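Local coordinates for uncharacterized protein (Bordetella bronchiseptica, PDB 4XG0), which probably acts as a kinase of the DUF1537 family, phosphorylating acid sugars in catabolic pathways, at residues W130-F142 / G231-A243. Sequence-based numbering, arbitrary orientation.
Sequences WGEDAIAVVCPAF and GQRAVPVGSGGLA
Strands Ile135-Cys139 and Ala234-Gly238 are neighbouring inner strands of the eight-stranded parallel sheet of the sugar-binding domain, flanked by strands 209-212 and 106-110. Five backbone bonds join them, beginning with Ile135 N to Arg233 O and ending with Cys139 N to Val237 O. Packing on one face brings Val235 CG2 within 3.3 Å of Trp130 CD1 and sets Val138 and Val237 side by side; helix 119-130 covers Ala136 there. Leu223 of helix 217-230 touches Val137 and Cys139 on the other face.

At the start of the strands, Trp130 NE1 gives Gln232 O a 2.8 Å bond lying in the indole plane. Arg233 bends at chi3 (-60°), turning its guanidinium edge to Asp133 O, with NE 3.1 Å away and NH2 bonding weakly, while Ile135 CD1 sits over one guanidinium face.

Beyond the strands, the glycine-rich turn into helix 240-252 meets the Pro140-Phe142 loop near a bound citrate. Gly240 CA makes a CH-pi contact over the Phe142 ring. One water donates to Cys139 O and Ala141 O and accepts from Ser239 N. Ser239, the N-cap, accepts from Gly241 N, and its OG donates to Pro140 O at 2.9 Å, from above the carbonyl plane.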
ATOM      1  N   TRP A 130      -2.062 -14.162 -18.484  1.00 36.60           N
ATOM      2  CA  TRP A 130      -1.049 -13.400 -17.747  1.00 46.20           C
ATOM      3  C   TRP A 130       0.276 -14.154 -17.732  1.00 44.04           C
ATOM      4  O   TRP A 130       1.325 -13.576 -17.994  1.00 41.11           O
ATOM      5  CB  TRP A 130      -1.519 -13.081 -16.322  1.00 32.05           C
ATOM      6  CG  TRP A 130      -0.549 -12.241 -15.526  1.00 30.76           C
ATOM      7  CD1 TRP A 130       0.190 -12.640 -14.454  1.00 35.19           C
ATOM      8  CD2 TRP A 130      -0.211 -10.856 -15.752  1.00 29.87           C
ATOM      9  NE1 TRP A 130       0.969 -11.588 -13.992  1.00 36.57           N
ATOM     10  CE2 TRP A 130       0.737 -10.491 -14.778  1.00 30.52           C
ATOM     11  CE3 TRP A 130      -0.618  -9.897 -16.690  1.00 33.95           C
ATOM     12  CZ2 TRP A 130       1.266  -9.193 -14.694  1.00 28.32           C
ATOM     13  CZ3 TRP A 130      -0.089  -8.624 -16.616  1.00 34.36           C
ATOM     14  CH2 TRP A 130       0.855  -8.287 -15.637  1.00 36.49           C
ATOM     15  N   GLY A 131       0.240 -15.451 -17.457  1.00 41.08           N
ATOM     16  CA  GLY A 131       1.464 -16.237 -17.535  1.00 51.54           C
ATOM     17  C   GLY A 131       1.274 -17.681 -17.125  1.00 49.21           C
ATOM     18  O   GLY A 131       0.307 -18.021 -16.445  1.00 46.94           O
ATOM     19  N   GLU A 132       2.209 -18.533 -17.522  1.00 62.06           N
ATOM     20  CA  GLU A 132       2.101 -19.948 -17.214  1.00 64.54           C
ATOM     21  C   GLU A 132       2.269 -20.177 -15.718  1.00 58.70           C
ATOM     22  O   GLU A 132       1.554 -20.978 -15.118  1.00 60.56           O
ATOM     23  CB  GLU A 132       3.125 -20.752 -18.018  1.00 75.71           C
ATOM     24  CG  GLU A 132       2.801 -20.797 -19.504  1.00 82.63           C
ATOM     25  CD  GLU A 132       3.579 -21.863 -20.260  1.00 90.15           C
ATOM     26  OE1 GLU A 132       4.323 -22.641 -19.625  1.00 90.24           O
ATOM     27  OE2 GLU A 132       3.441 -21.923 -21.501  1.00 92.28           O
ATOM     28  N   ASP A 133       3.195 -19.445 -15.112  1.00 55.45           N
ATOM     29  CA  ASP A 133       3.423 -19.535 -13.675  1.00 55.98           C
ATOM     30  C   ASP A 133       2.488 -18.619 -12.876  1.00 43.80           C
ATOM     31  O   ASP A 133       2.720 -18.405 -11.699  1.00 43.06           O
ATOM     32  CB  ASP A 133       4.874 -19.161 -13.345  1.00 62.82           C
ATOM     33  CG  ASP A 133       5.171 -17.672 -13.576  1.00 70.34           C
ATOM     34  OD1 ASP A 133       4.368 -16.988 -14.255  1.00 68.27           O
ATOM     35  OD2 ASP A 133       6.216 -17.188 -13.084  1.00 70.80           O
ATOM     36  N   ALA A 134       1.446 -18.085 -13.500  1.00 38.22           N
ATOM     37  CA  ALA A 134       0.587 -17.128 -12.790  1.00 34.72           C
ATOM     38  C   ALA A 134      -0.219 -17.831 -11.700  1.00 33.70           C
ATOM     39  O   ALA A 134      -0.591 -19.018 -11.825  1.00 34.99           O
ATOM     40  CB  ALA A 134      -0.324 -16.381 -13.757  1.00 37.76           C
ATOM     41  N   ILE A 135      -0.429 -17.133 -10.596  1.00 31.89           N
ATOM     42  CA  ILE A 135      -1.284 -17.658  -9.521  1.00 34.48           C
ATOM     43  C   ILE A 135      -2.454 -16.699  -9.395  1.00 32.33           C
ATOM     44  O   ILE A 135      -2.257 -15.479  -9.253  1.00 29.74           O
ATOM     45  CB  ILE A 135      -0.544 -17.730  -8.167  1.00 33.89           C
ATOM     46  CG1 ILE A 135       0.700 -18.612  -8.274  1.00 41.55           C
ATOM     47  CG2 ILE A 135      -1.486 -18.207  -7.056  1.00 35.45           C
ATOM     48  CD1 ILE A 135       1.518 -18.677  -7.010  1.00 44.62           C
ATOM     49  N   ALA A 136      -3.678 -17.213  -9.449  1.00 31.61           N
ATOM     50  CA  ALA A 136      -4.840 -16.357  -9.211  1.00 31.14           C
ATOM     51  C   ALA A 136      -5.098 -16.462  -7.732  1.00 30.75           C
ATOM     52  O   ALA A 136      -5.371 -17.559  -7.235  1.00 29.03           O
ATOM     53  CB  ALA A 136      -6.066 -16.837 -10.010  1.00 30.25           C
ATOM     54  N   VAL A 137      -5.009 -15.330  -7.042  1.00 23.27           N
ATOM     55  CA  VAL A 137      -5.166 -15.265  -5.600  1.00 22.36           C
ATOM     56  C   VAL A 137      -6.497 -14.599  -5.339  1.00 20.11           C
ATOM     57  O   VAL A 137      -6.644 -13.379  -5.458  1.00 22.15           O
ATOM     58  CB  VAL A 137      -4.017 -14.493  -4.958  1.00 24.88           C
ATOM     59  CG1 VAL A 137      -4.147 -14.552  -3.421  1.00 22.55           C
ATOM     60  CG2 VAL A 137      -2.667 -15.053  -5.458  1.00 30.50           C
ATOM     61  N   VAL A 138      -7.471 -15.413  -4.981  1.00 22.77           N
ATOM     62  CA  VAL A 138      -8.858 -14.999  -5.046  1.00 23.11           C
ATOM     63  C   VAL A 138      -9.392 -14.682  -3.661  1.00 19.10           C
ATOM     64  O   VAL A 138      -9.433 -15.547  -2.758  1.00 22.27           O
ATOM     65  CB  VAL A 138      -9.715 -16.105  -5.664  1.00 22.89           C
ATOM     66  CG1 VAL A 138     -11.130 -15.652  -5.778  1.00 19.71           C
ATOM     67  CG2 VAL A 138      -9.190 -16.470  -7.043  1.00 25.57           C
ATOM     68  N   CYS A 139      -9.814 -13.439  -3.485  1.00 19.39           N
ATOM     69  CA  CYS A 139     -10.418 -13.028  -2.223  1.00 21.15           C
ATOM     70  C   CYS A 139     -11.337 -11.806  -2.436  1.00 21.40           C
ATOM     71  O   CYS A 139     -10.903 -10.650  -2.367  1.00 19.54           O
ATOM     72  CB  CYS A 139      -9.337 -12.676  -1.219  1.00 17.46           C
ATOM     73  SG  CYS A 139     -10.013 -12.025   0.342  1.00 20.98           S
ATOM     74  N   PRO A 140     -12.627 -12.058  -2.639  1.00 20.51           N
ATOM     75  CA  PRO A 140     -13.498 -10.930  -2.993  1.00 20.90           C
ATOM     76  C   PRO A 140     -14.046 -10.166  -1.773  1.00 17.30           C
ATOM     77  O   PRO A 140     -14.999  -9.377  -1.881  1.00 18.58           O
ATOM     78  CB  PRO A 140     -14.628 -11.601  -3.789  1.00 19.77           C
ATOM     79  CG  PRO A 140     -14.074 -12.914  -4.215  1.00 18.86           C
ATOM     80  CD  PRO A 140     -13.230 -13.328  -3.051  1.00 17.81           C
ATOM     81  N   ALA A 141     -13.496 -10.429  -0.610  1.00 19.87           N
ATOM     82  CA  ALA A 141     -13.957  -9.736   0.612  1.00 19.56           C
ATOM     83  C   ALA A 141     -13.960  -8.231   0.481  1.00 19.21           C
ATOM     84  O   ALA A 141     -13.069  -7.636  -0.148  1.00 17.66           O
ATOM     85  CB  ALA A 141     -13.094 -10.108   1.792  1.00 19.38           C
ATOM     86  N   PHE A 142     -14.928  -7.605   1.157  1.00 19.36           N
ATOM     87  CA  PHE A 142     -15.001  -6.149   1.208  1.00 17.65           C
ATOM     88  C   PHE A 142     -15.551  -5.846   2.580  1.00 20.72           C
ATOM     89  O   PHE A 142     -16.745  -5.635   2.758  1.00 23.38           O
ATOM     90  CB  PHE A 142     -15.929  -5.635   0.104  1.00 19.30           C
ATOM     91  CG  PHE A 142     -15.696  -4.197  -0.280  1.00 18.78           C
ATOM     92  CD1 PHE A 142     -14.904  -3.382   0.495  1.00 19.08           C
ATOM     93  CD2 PHE A 142     -16.277  -3.689  -1.417  1.00 24.55           C
ATOM     94  CE1 PHE A 142     -14.665  -2.051   0.118  1.00 21.35           C
ATOM     95  CE2 PHE A 142     -16.034  -2.353  -1.794  1.00 24.73           C
ATOM     96  CZ  PHE A 142     -15.246  -1.563  -1.030  1.00 22.55           C
ATOM     97  N   GLY A 231       5.173 -10.886  -6.031  1.00 28.63           N
ATOM     98  CA  GLY A 231       5.594 -10.159  -7.223  1.00 35.06           C
ATOM     99  C   GLY A 231       4.726 -10.359  -8.458  1.00 30.49           C
ATOM    100  O   GLY A 231       3.525 -10.535  -8.371  1.00 30.70           O
ATOM    101  N   GLN A 232       5.363 -10.351  -9.621  1.00 35.84           N
ATOM    102  CA  GLN A 232       4.654 -10.283 -10.894  1.00 32.86           C
ATOM    103  C   GLN A 232       3.691 -11.450 -11.131  1.00 31.39           C
ATOM    104  O   GLN A 232       2.614 -11.266 -11.696  1.00 41.22           O
ATOM    105  CB  GLN A 232       5.660 -10.205 -12.056  1.00 40.88           C
ATOM    106  CG  GLN A 232       4.982 -10.283 -13.406  1.00 43.85           C
ATOM    107  CD  GLN A 232       5.882  -9.907 -14.559  1.00 57.21           C
ATOM    108  OE1 GLN A 232       7.039  -9.520 -14.369  1.00 61.57           O
ATOM    109  NE2 GLN A 232       5.345  -9.996 -15.768  1.00 58.05           N
ATOM    110  N   ARG A 233       4.066 -12.640 -10.676  1.00 33.29           N
ATOM    111  CA  ARG A 233       3.274 -13.842 -10.940  1.00 34.89           C
ATOM    112  C   ARG A 233       1.931 -13.847 -10.210  1.00 31.81           C
ATOM    113  O   ARG A 233       1.017 -14.575 -10.605  1.00 38.05           O
ATOM    114  CB  ARG A 233       4.077 -15.101 -10.573  1.00 42.02           C
ATOM    115  CG  ARG A 233       4.235 -15.337  -9.078  1.00 42.19           C
ATOM    116  CD  ARG A 233       5.116 -16.555  -8.738  1.00 42.79           C
ATOM    117  NE  ARG A 233       4.603 -17.814  -9.275  1.00 56.71           N
ATOM    118  CZ  ARG A 233       4.668 -18.994  -8.652  1.00 53.18           C
ATOM    119  NH1 ARG A 233       5.220 -19.101  -7.451  1.00 56.56           N
ATOM    120  NH2 ARG A 233       4.174 -20.079  -9.230  1.00 52.31           N
ATOM    121  N   ALA A 234       1.816 -13.055  -9.149  1.00 31.48           N
ATOM    122  CA  ALA A 234       0.617 -13.090  -8.310  1.00 25.30           C
ATOM    123  C   ALA A 234      -0.470 -12.186  -8.848  1.00 33.77           C
ATOM    124  O   ALA A 234      -0.335 -10.957  -8.812  1.00 32.46           O
ATOM    125  CB  ALA A 234       0.950 -12.696  -6.904  1.00 24.10           C
ATOM    126  N   VAL A 235      -1.571 -12.799  -9.273  1.00 32.52           N
ATOM    127  CA  VAL A 235      -2.695 -12.082  -9.839  1.00 31.88           C
ATOM    128  C   VAL A 235      -3.853 -11.994  -8.842  1.00 31.20           C
ATOM    129  O   VAL A 235      -4.687 -12.911  -8.757  1.00 27.24           O
ATOM    130  CB  VAL A 235      -3.238 -12.766 -11.108  1.00 28.07           C
ATOM    131  CG1 VAL A 235      -4.422 -11.974 -11.642  1.00 30.21           C
ATOM    132  CG2 VAL A 235      -2.148 -12.914 -12.204  1.00 31.53           C
ATOM    133  N   PRO A 236      -3.909 -10.914  -8.068  1.00 28.08           N
ATOM    134  CA  PRO A 236      -5.066 -10.791  -7.189  1.00 25.46           C
ATOM    135  C   PRO A 236      -6.379 -10.669  -7.949  1.00 25.08           C
ATOM    136  O   PRO A 236      -6.491  -9.981  -8.958  1.00 24.46           O
ATOM    137  CB  PRO A 236      -4.780  -9.529  -6.403  1.00 22.21           C
ATOM    138  CG  PRO A 236      -3.807  -8.769  -7.219  1.00 24.73           C
ATOM    139  CD  PRO A 236      -2.998  -9.757  -7.949  1.00 23.83           C
ATOM    140  N   VAL A 237      -7.379 -11.349  -7.409  1.00 21.48           N
ATOM    141  CA  VAL A 237      -8.746 -11.308  -7.913  1.00 20.72           C
ATOM    142  C   VAL A 237      -9.603 -10.924  -6.740  1.00 19.55           C
ATOM    143  O   VAL A 237      -9.767 -11.706  -5.786  1.00 21.27           O
ATOM    144  CB  VAL A 237      -9.210 -12.656  -8.419  1.00 21.86           C
ATOM    145  CG1 VAL A 237     -10.651 -12.572  -8.967  1.00 25.13           C
ATOM    146  CG2 VAL A 237      -8.245 -13.225  -9.459  1.00 23.50           C
ATOM    147  N   GLY A 238     -10.140  -9.714  -6.774  1.00 21.37           N
ATOM    148  CA  GLY A 238     -10.835  -9.207  -5.609  1.00 27.74           C
ATOM    149  C   GLY A 238     -11.853  -8.155  -5.964  1.00 19.34           C
ATOM    150  O   GLY A 238     -12.016  -7.799  -7.127  1.00 21.05           O
ATOM    151  N   SER A 239     -12.561  -7.685  -4.961  1.00 21.13           N
ATOM    152  CA  SER A 239     -13.504  -6.615  -5.164  1.00 21.80           C
ATOM    153  C   SER A 239     -12.840  -5.323  -4.771  1.00 19.06           C
ATOM    154  O   SER A 239     -11.599  -5.199  -4.723  1.00 18.92           O
ATOM    155  CB  SER A 239     -14.730  -6.829  -4.300  1.00 19.72           C
ATOM    156  OG  SER A 239     -14.381  -6.747  -2.926  1.00 20.64           O
ATOM    157  N   GLY A 240     -13.655  -4.376  -4.345  1.00 23.61           N
ATOM    158  CA  GLY A 240     -13.084  -3.132  -3.849  1.00 20.69           C
ATOM    159  C   GLY A 240     -12.273  -3.261  -2.575  1.00 18.84           C
ATOM    160  O   GLY A 240     -11.469  -2.389  -2.259  1.00 23.76           O
ATOM    161  N   GLY A 241     -12.415  -4.376  -1.870  1.00 21.99           N
ATOM    162  CA  GLY A 241     -11.718  -4.521  -0.613  1.00 17.57           C
ATOM    163  C   GLY A 241     -10.227  -4.593  -0.775  1.00 15.49           C
ATOM    164  O   GLY A 241      -9.497  -4.126   0.053  1.00 18.82           O
ATOM    165  N   LEU A 242      -9.786  -5.171  -1.894  1.00 18.30           N
ATOM    166  CA  LEU A 242      -8.366  -5.387  -2.137  1.00 16.99           C
ATOM    167  C   LEU A 242      -7.690  -4.192  -2.822  1.00 18.90           C
ATOM    168  O   LEU A 242      -6.462  -4.091  -2.851  1.00 18.61           O
ATOM    169  CB  LEU A 242      -8.158  -6.616  -2.983  1.00 20.01           C
ATOM    170  CG  LEU A 242      -7.587  -7.770  -2.170  1.00 19.21           C
ATOM    171  CD1 LEU A 242      -7.575  -9.017  -3.009  1.00 23.96           C
ATOM    172  CD2 LEU A 242      -6.216  -7.549  -1.623  1.00 19.56           C
ATOM    173  N   ALA A 243      -8.487  -3.275  -3.346  1.00 19.14           N
ATOM    174  CA  ALA A 243      -7.940  -2.189  -4.176  1.00 24.34           C
ATOM    175  C   ALA A 243      -6.928  -1.280  -3.506  1.00 21.01           C
ATOM    176  O   ALA A 243      -5.778  -1.178  -3.952  1.00 16.92           O
ATOM    177  CB  ALA A 243      -9.070  -1.383  -4.810  1.00 20.60           C
TER
HETATM  178  O   HOH W   1     -11.473  -8.001  -2.337  1.00 17.17           O